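Local coordinates for DltD domain-containing protein (Beauveria bassiana, PDB 7D78) that probably acts as an alpha/beta-hydrolase-fold thioesterase in fungal polyketide biosynthesis, closing polyketide chains into medium-ring lactones, at residues I128-A141 and R149-F162. Numbering follows the deposited sequence.
Sequences ITLWGMSFGGTVSA and RVKALVMVCPILSF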
ATOM      1  N   ILE A 128      13.303  20.335  -9.449  1.00 19.44           N
ATOM      2  CA  ILE A 128      13.187  18.888  -9.645  1.00 21.86           C
ATOM      3  C   ILE A 128      11.843  18.575 -10.298  1.00 21.87           C
ATOM      4  O   ILE A 128      10.795  19.032  -9.820  1.00 21.45           O
ATOM      5  CB  ILE A 128      13.315  18.131  -8.308  1.00 20.66           C
ATOM      6  CG1 ILE A 128      14.627  18.467  -7.592  1.00 19.65           C
ATOM      7  CG2 ILE A 128      13.145  16.631  -8.533  1.00 20.28           C
ATOM      8  CD1 ILE A 128      15.896  18.111  -8.374  1.00 22.94           C
ATOM      9  N   THR A 129      11.869  17.781 -11.376  1.00 17.62           N
ATOM     10  CA  THR A 129      10.678  17.295 -12.071  1.00 18.32           C
ATOM     11  C   THR A 129      10.674  15.772 -12.049  1.00 20.44           C
ATOM     12  O   THR A 129      11.729  15.143 -12.200  1.00 18.97           O
ATOM     13  CB  THR A 129      10.632  17.802 -13.536  1.00 21.59           C
ATOM     14  OG1 THR A 129      10.334  19.205 -13.547  1.00 24.90           O
ATOM     15  CG2 THR A 129       9.563  17.050 -14.387  1.00 18.80           C
ATOM     16  N   LEU A 130       9.495  15.179 -11.822  1.00 20.38           N
ATOM     17  CA  LEU A 130       9.314  13.735 -11.938  1.00 18.96           C
ATOM     18  C   LEU A 130       8.601  13.408 -13.244  1.00 22.61           C
ATOM     19  O   LEU A 130       7.576  14.020 -13.579  1.00 20.20           O
ATOM     20  CB  LEU A 130       8.528  13.153 -10.760  1.00 20.15           C
ATOM     21  CG  LEU A 130       9.207  13.156  -9.383  1.00 19.61           C
ATOM     22  CD1 LEU A 130       8.437  12.288  -8.404  1.00 20.97           C
ATOM     23  CD2 LEU A 130      10.694  12.747  -9.450  1.00 19.21           C
ATOM     24  N   TRP A 131       9.152  12.432 -13.962  1.00 21.81           N
ATOM     25  CA  TRP A 131       8.710  12.015 -15.285  1.00 20.22           C
ATOM     26  C   TRP A 131       8.531  10.507 -15.236  1.00 18.23           C
ATOM     27  O   TRP A 131       9.382   9.801 -14.690  1.00 19.00           O
ATOM     28  CB  TRP A 131       9.764  12.417 -16.333  1.00 20.92           C
ATOM     29  CG  TRP A 131       9.435  12.193 -17.791  1.00 20.85           C
ATOM     30  CD1 TRP A 131       9.129  13.156 -18.715  1.00 26.29           C
ATOM     31  CD2 TRP A 131       9.448  10.946 -18.503  1.00 20.52           C
ATOM     32  NE1 TRP A 131       8.931  12.585 -19.948  1.00 23.51           N
ATOM     33  CE2 TRP A 131       9.122  11.230 -19.847  1.00 23.65           C
ATOM     34  CE3 TRP A 131       9.693   9.615 -18.133  1.00 19.33           C
ATOM     35  CZ2 TRP A 131       9.026  10.231 -20.824  1.00 23.85           C
ATOM     36  CZ3 TRP A 131       9.599   8.617 -19.114  1.00 21.06           C
ATOM     37  CH2 TRP A 131       9.273   8.936 -20.438  1.00 24.67           C
ATOM     38  N   GLY A 132       7.434  10.011 -15.777  1.00 17.85           N
ATOM     39  CA  GLY A 132       7.190   8.579 -15.742  1.00 18.33           C
ATOM     40  C   GLY A 132       6.428   8.124 -16.960  1.00 21.10           C
ATOM     41  O   GLY A 132       5.547   8.830 -17.463  1.00 21.68           O
ATOM     42  N   MET A 133       6.756   6.923 -17.431  1.00 19.68           N
ATOM     43  CA  MET A 133       6.061   6.316 -18.556  1.00 20.86           C
ATOM     44  C   MET A 133       5.263   5.107 -18.095  1.00 20.33           C
ATOM     45  O   MET A 133       5.778   4.263 -17.354  1.00 21.15           O
ATOM     46  CB  MET A 133       7.031   5.889 -19.653  1.00 24.39           C
ATOM     47  CG  MET A 133       6.314   5.250 -20.839  1.00 27.09           C
ATOM     48  SD  MET A 133       7.292   5.458 -22.319  1.00 38.52           S
ATOM     49  CE  MET A 133       6.310   4.531 -23.506  1.00 38.75           C
ATOM     50  N   SER A 134       4.012   5.021 -18.549  1.00 20.50           N
ATOM     51  CA  SER A 134       3.168   3.844 -18.327  1.00 22.04           C
ATOM     52  C   SER A 134       2.973   3.709 -16.819  1.00 22.60           C
ATOM     53  O   SER A 134       2.663   4.721 -16.166  1.00 21.85           O
ATOM     54  CB  SER A 134       3.799   2.641 -19.025  1.00 25.13           C
ATOM     55  OG  SER A 134       2.993   1.484 -18.881  1.00 23.68           O
ATOM     56  N   PHE A 135       3.124   2.513 -16.246  1.00 21.39           N
ATOM     57  CA  PHE A 135       3.150   2.264 -14.806  1.00 20.57           C
ATOM     58  C   PHE A 135       4.006   3.288 -14.053  1.00 19.60           C
ATOM     59  O   PHE A 135       3.628   3.746 -12.964  1.00 17.38           O
ATOM     60  CB  PHE A 135       3.670   0.833 -14.583  1.00 19.61           C
ATOM     61  CG  PHE A 135       3.413   0.274 -13.216  1.00 20.69           C
ATOM     62  CD1 PHE A 135       2.218  -0.365 -12.934  1.00 18.74           C
ATOM     63  CD2 PHE A 135       4.399   0.313 -12.235  1.00 21.41           C
ATOM     64  CE1 PHE A 135       1.982  -0.912 -11.678  1.00 24.32           C
ATOM     65  CE2 PHE A 135       4.167  -0.227 -10.969  1.00 22.65           C
ATOM     66  CZ  PHE A 135       2.957  -0.837 -10.692  1.00 22.75           C
ATOM     67  N   GLY A 136       5.154   3.666 -14.630  1.00 17.05           N
ATOM     68  CA  GLY A 136       6.036   4.616 -13.968  1.00 17.33           C
ATOM     69  C   GLY A 136       5.473   6.025 -13.869  1.00 17.74           C
ATOM     70  O   GLY A 136       5.836   6.779 -12.958  1.00 18.62           O
ATOM     71  N   GLY A 137       4.616   6.418 -14.812  1.00 17.99           N
ATOM     72  CA  GLY A 137       3.942   7.702 -14.675  1.00 19.02           C
ATOM     73  C   GLY A 137       3.004   7.728 -13.484  1.00 18.22           C
ATOM     74  O   GLY A 137       2.923   8.727 -12.760  1.00 17.18           O
ATOM     75  N   THR A 138       2.292   6.619 -13.257  1.00 19.06           N
ATOM     76  CA  THR A 138       1.384   6.539 -12.118  1.00 18.40           C
ATOM     77  C   THR A 138       2.163   6.510 -10.807  1.00 17.25           C
ATOM     78  O   THR A 138       1.780   7.169  -9.835  1.00 16.40           O
ATOM     79  CB  THR A 138       0.493   5.303 -12.271  1.00 20.08           C
ATOM     80  OG1 THR A 138      -0.063   5.288 -13.592  1.00 21.35           O
ATOM     81  CG2 THR A 138      -0.644   5.299 -11.250  1.00 18.86           C
ATOM     82  N   VAL A 139       3.269   5.764 -10.775  1.00 16.76           N
ATOM     83  CA  VAL A 139       4.149   5.746  -9.605  1.00 18.80           C
ATOM     84  C   VAL A 139       4.660   7.151  -9.315  1.00 20.05           C
ATOM     85  O   VAL A 139       4.703   7.591  -8.157  1.00 16.71           O
ATOM     86  CB  VAL A 139       5.318   4.764  -9.837  1.00 16.46           C
ATOM     87  CG1 VAL A 139       6.439   5.002  -8.810  1.00 14.86           C
ATOM     88  CG2 VAL A 139       4.838   3.316  -9.779  1.00 15.99           C
ATOM     89  N   SER A 140       5.063   7.875 -10.366  1.00 16.34           N
ATOM     90  CA  SER A 140       5.608   9.212 -10.174  1.00 17.13           C
ATOM     91  C   SER A 140       4.568  10.151  -9.568  1.00 17.28           C
ATOM     92  O   SER A 140       4.903  11.015  -8.751  1.00 19.02           O
ATOM     93  CB  SER A 140       6.117   9.779 -11.508  1.00 20.14           C
ATOM     94  OG  SER A 140       7.158   8.995 -12.064  1.00 20.23           O
ATOM     95  N   ALA A 141       3.307  10.004  -9.964  1.00 18.19           N
ATOM     96  CA  ALA A 141       2.258  10.843  -9.394  1.00 17.82           C
ATOM     97  C   ALA A 141       2.124  10.613  -7.893  1.00 19.57           C
ATOM     98  O   ALA A 141       1.927  11.565  -7.133  1.00 17.39           O
ATOM     99  CB  ALA A 141       0.930  10.567 -10.086  1.00 17.80           C
ATOM    100  N   ARG A 149       9.122  18.901  -2.981  1.00 18.57           N
ATOM    101  CA  ARG A 149      10.304  19.168  -3.792  1.00 19.46           C
ATOM    102  C   ARG A 149      10.044  18.899  -5.264  1.00 20.44           C
ATOM    103  O   ARG A 149      10.770  19.419  -6.124  1.00 21.18           O
ATOM    104  CB  ARG A 149      11.488  18.326  -3.310  1.00 15.16           C
ATOM    105  CG  ARG A 149      11.840  18.555  -1.857  1.00 20.92           C
ATOM    106  CD  ARG A 149      12.865  17.531  -1.381  1.00 20.77           C
ATOM    107  NE  ARG A 149      12.321  16.174  -1.464  1.00 17.61           N
ATOM    108  CZ  ARG A 149      13.032  15.068  -1.260  1.00 19.54           C
ATOM    109  NH1 ARG A 149      14.323  15.160  -0.955  1.00 17.94           N
ATOM    110  NH2 ARG A 149      12.456  13.869  -1.380  1.00 16.89           N
ATOM    111  N   VAL A 150       9.036  18.090  -5.568  1.00 18.84           N
ATOM    112  CA  VAL A 150       8.672  17.788  -6.946  1.00 19.19           C
ATOM    113  C   VAL A 150       7.877  18.975  -7.484  1.00 21.99           C
ATOM    114  O   VAL A 150       6.758  19.241  -7.036  1.00 19.75           O
ATOM    115  CB  VAL A 150       7.877  16.482  -7.029  1.00 19.95           C
ATOM    116  CG1 VAL A 150       7.399  16.217  -8.449  1.00 18.21           C
ATOM    117  CG2 VAL A 150       8.747  15.334  -6.516  1.00 18.57           C
ATOM    118  N   LYS A 151       8.461  19.700  -8.434  1.00 20.31           N
ATOM    119  CA  LYS A 151       7.889  20.949  -8.929  1.00 21.79           C
ATOM    120  C   LYS A 151       7.056  20.774 -10.191  1.00 24.60           C
ATOM    121  O   LYS A 151       6.369  21.719 -10.602  1.00 22.11           O
ATOM    122  CB  LYS A 151       9.010  21.960  -9.191  1.00 23.48           C
ATOM    123  CG  LYS A 151       9.894  22.215  -7.978  1.00 19.42           C
ATOM    124  CD  LYS A 151       9.079  22.776  -6.805  1.00 24.74           C
ATOM    125  CE  LYS A 151       9.953  23.003  -5.565  1.00 24.91           C
ATOM    126  NZ  LYS A 151      11.014  24.037  -5.790  1.00 29.31           N
ATOM    127  N   ALA A 152       7.116  19.609 -10.825  1.00 22.02           N
ATOM    128  CA  ALA A 152       6.279  19.309 -11.977  1.00 20.99           C
ATOM    129  C   ALA A 152       6.224  17.800 -12.135  1.00 20.00           C
ATOM    130  O   ALA A 152       7.128  17.076 -11.710  1.00 20.21           O
ATOM    131  CB  ALA A 152       6.802  19.949 -13.267  1.00 18.47           C
ATOM    132  N   LEU A 153       5.156  17.347 -12.781  1.00 21.42           N
ATOM    133  CA  LEU A 153       4.874  15.932 -12.974  1.00 21.32           C
ATOM    134  C   LEU A 153       4.521  15.716 -14.437  1.00 20.81           C
ATOM    135  O   LEU A 153       3.598  16.351 -14.952  1.00 22.80           O
ATOM    136  CB  LEU A 153       3.724  15.485 -12.073  1.00 21.38           C
ATOM    137  CG  LEU A 153       3.113  14.111 -12.327  1.00 20.25           C
ATOM    138  CD1 LEU A 153       4.135  13.023 -11.992  1.00 17.44           C
ATOM    139  CD2 LEU A 153       1.856  13.961 -11.472  1.00 18.79           C
ATOM    140  N   VAL A 154       5.253  14.834 -15.107  1.00 18.61           N
ATOM    141  CA  VAL A 154       4.959  14.457 -16.483  1.00 19.58           C
ATOM    142  C   VAL A 154       4.603  12.984 -16.488  1.00 21.92           C
ATOM    143  O   VAL A 154       5.429  12.142 -16.118  1.00 21.05           O
ATOM    144  CB  VAL A 154       6.144  14.734 -17.418  1.00 23.19           C
ATOM    145  CG1 VAL A 154       5.854  14.181 -18.805  1.00 23.12           C
ATOM    146  CG2 VAL A 154       6.420  16.230 -17.471  1.00 21.74           C
ATOM    147  N   MET A 155       3.376  12.676 -16.888  0.74 20.23           N
ATOM    148  CA  MET A 155       2.907  11.302 -16.989  0.74 20.93           C
ATOM    149  C   MET A 155       2.673  10.972 -18.454  0.74 23.38           C
ATOM    150  O   MET A 155       1.870  11.631 -19.129  0.74 24.30           O
ATOM    151  CB  MET A 155       1.621  11.092 -16.195  0.74 20.76           C
ATOM    152  CG  MET A 155       1.789  11.187 -14.687  0.74 21.27           C
ATOM    153  SD  MET A 155       0.251  10.764 -13.856  0.74 22.95           S
ATOM    154  CE  MET A 155      -0.741  12.209 -14.201  0.74 21.53           C
ATOM    155  N   VAL A 156       3.361   9.951 -18.940  1.00 20.13           N
ATOM    156  CA  VAL A 156       3.158   9.444 -20.289  1.00 23.92           C
ATOM    157  C   VAL A 156       2.398   8.131 -20.182  1.00 21.86           C
ATOM    158  O   VAL A 156       2.839   7.209 -19.485  1.00 20.01           O
ATOM    159  CB  VAL A 156       4.494   9.267 -21.023  1.00 26.07           C
ATOM    160  CG1 VAL A 156       4.267   8.699 -22.426  1.00 23.35           C
ATOM    161  CG2 VAL A 156       5.228  10.590 -21.066  1.00 26.08           C
ATOM    162  N   CYS A 157       1.252   8.061 -20.862  1.00 20.29           N
ATOM    163  CA  CYS A 157       0.352   6.910 -20.897  1.00 21.54           C
ATOM    164  C   CYS A 157       0.224   6.214 -19.532  1.00 24.17           C
ATOM    165  O   CYS A 157       0.453   5.005 -19.427  1.00 23.46           O
ATOM    166  CB  CYS A 157       0.775   5.917 -21.977  1.00 19.11           C
ATOM    167  SG  CYS A 157       2.450   5.200 -21.803  1.00 24.24           S
ATOM    168  N   PRO A 158      -0.143   6.948 -18.481  1.00 22.26           N
ATOM    169  CA  PRO A 158      -0.261   6.309 -17.162  1.00 19.80           C
ATOM    170  C   PRO A 158      -1.296   5.190 -17.172  1.00 21.51           C
ATOM    171  O   PRO A 158      -2.341   5.292 -17.815  1.00 21.47           O
ATOM    172  CB  PRO A 158      -0.696   7.460 -16.247  1.00 22.41           C
ATOM    173  CG  PRO A 158      -1.348   8.447 -17.161  1.00 26.64           C
ATOM    174  CD  PRO A 158      -0.571   8.358 -18.447  1.00 21.13           C
ATOM    175  N   ILE A 159      -0.987   4.106 -16.450  1.00 20.55           N
ATOM    176  CA  ILE A 159      -1.904   2.991 -16.247  1.00 21.75           C
ATOM    177  C   ILE A 159      -2.540   3.144 -14.868  1.00 20.75           C
ATOM    178  O   ILE A 159      -1.834   3.261 -13.859  1.00 19.99           O
ATOM    179  CB  ILE A 159      -1.196   1.633 -16.357  1.00 25.04           C
ATOM    180  CG1 ILE A 159      -0.719   1.355 -17.782  1.00 35.80           C
ATOM    181  CG2 ILE A 159      -2.192   0.538 -16.036  1.00 27.56           C
ATOM    182  CD1 ILE A 159       0.072   0.032 -17.897  1.00 34.83           C
ATOM    183  N   LEU A 160      -3.875   3.105 -14.812  1.00 20.19           N
ATOM    184  CA  LEU A 160      -4.592   3.447 -13.595  1.00 21.93           C
ATOM    185  C   LEU A 160      -5.482   2.343 -13.045  1.00 22.24           C
ATOM    186  O   LEU A 160      -6.096   2.537 -11.984  1.00 23.69           O
ATOM    187  CB  LEU A 160      -5.431   4.710 -13.827  1.00 21.02           C
ATOM    188  CG  LEU A 160      -4.618   5.934 -14.246  1.00 21.85           C
ATOM    189  CD1 LEU A 160      -5.542   6.987 -14.855  1.00 28.70           C
ATOM    190  CD2 LEU A 160      -3.875   6.503 -13.046  1.00 20.85           C
ATOM    191  N   SER A 161      -5.574   1.200 -13.715  1.00 22.65           N
ATOM    192  CA  SER A 161      -6.319   0.056 -13.206  1.00 21.69           C
ATOM    193  C   SER A 161      -5.623  -1.208 -13.697  1.00 21.58           C
ATOM    194  O   SER A 161      -4.843  -1.167 -14.655  1.00 22.38           O
ATOM    195  CB  SER A 161      -7.787   0.076 -13.659  1.00 25.58           C
ATOM    196  OG  SER A 161      -7.865   0.051 -15.076  1.00 29.10           O
ATOM    197  N   PHE A 162      -5.914  -2.333 -13.034  1.00 18.91           N
ATOM    198  CA  PHE A 162      -5.117  -3.542 -13.253  1.00 21.50           C
ATOM    199  C   PHE A 162      -5.925  -4.833 -13.288  1.00 26.59           C
ATOM    200  O   PHE A 162      -5.612  -5.730 -14.076  1.00 24.79           O
ATOM    201  CB  PHE A 162      -4.027  -3.619 -12.181  1.00 20.72           C
ATOM    202  CG  PHE A 162      -3.138  -2.412 -12.182  1.00 22.28           C
ATOM    203  CD1 PHE A 162      -2.088  -2.319 -13.092  1.00 26.88           C
ATOM    204  CD2 PHE A 162      -3.416  -1.332 -11.359  1.00 26.94           C
ATOM    205  CE1 PHE A 162      -1.290  -1.188 -13.148  1.00 27.74           C
ATOM    206  CE2 PHE A 162      -2.626  -0.195 -11.401  1.00 24.15           C
ATOM    207  CZ  PHE A 162      -1.558  -0.127 -12.294  1.00 24.98           C
TER
HETATM  208  O   HOH W   1      12.764  21.163  -6.633  1.00 20.31           O
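Thr138 reaches out from helix 135-141 to donate through OG1 to Ile159 O at 2.7 Å, meeting this oxygen from above the carbonyl plane, 47° out of it. The hydroxyl lies beside the residue's own backbone N (chi1 -49°), which leaves CG2 to meet Leu160 CD2 while Pro158 CB packs against OG1. An equally short bond, Ser134 N to Val156 O at 2.7 Å, ends a parallel ladder in which Leu130 and Gly132 each donate to one strand residue and accept from another two further along: Leu130 N bonds Ala152 O, and Leu130 O receives Val154 N.

Strand 128-133, helix 135-141 and strand 150-156 illustrate the beta-alpha-beta unit at the heart of the alpha/beta hydrolase fold. Between the first strand and the helix, Gly132, Ser134 and Gly136 fit the GxSxG nucleophile elbow: Ser134 has the positive phi of a strained turn, and its OG bonds His296, consistent with the nucleophile of a Ser-His-Asp triad completed by Asp267. Ile159 CD1 touches that same OG at 3.4 Å, giving it an apolar neighbour from the second segment.

The axes of helix 135-141 and strand 150-156 approach to 6.9 Å, and Gly137, lacking a side chain, lets the helix backbone come close to Met155, their CA atoms 4.4 Å apart. One turn on, Ala141 CB rests against Leu153 CD2. Across the sheet from this helix, Trp131 lays its indole obliquely across Val154, with Trp131 CD1 3.4 Å from Val154 CG1, and its six-membered ring continues to Val156 CG2. Beyond the elbow, Phe162 brings CE1 to the edge of the Phe135 ring, near its plane, with the two rings inclined at 69°; Trp245 meets both.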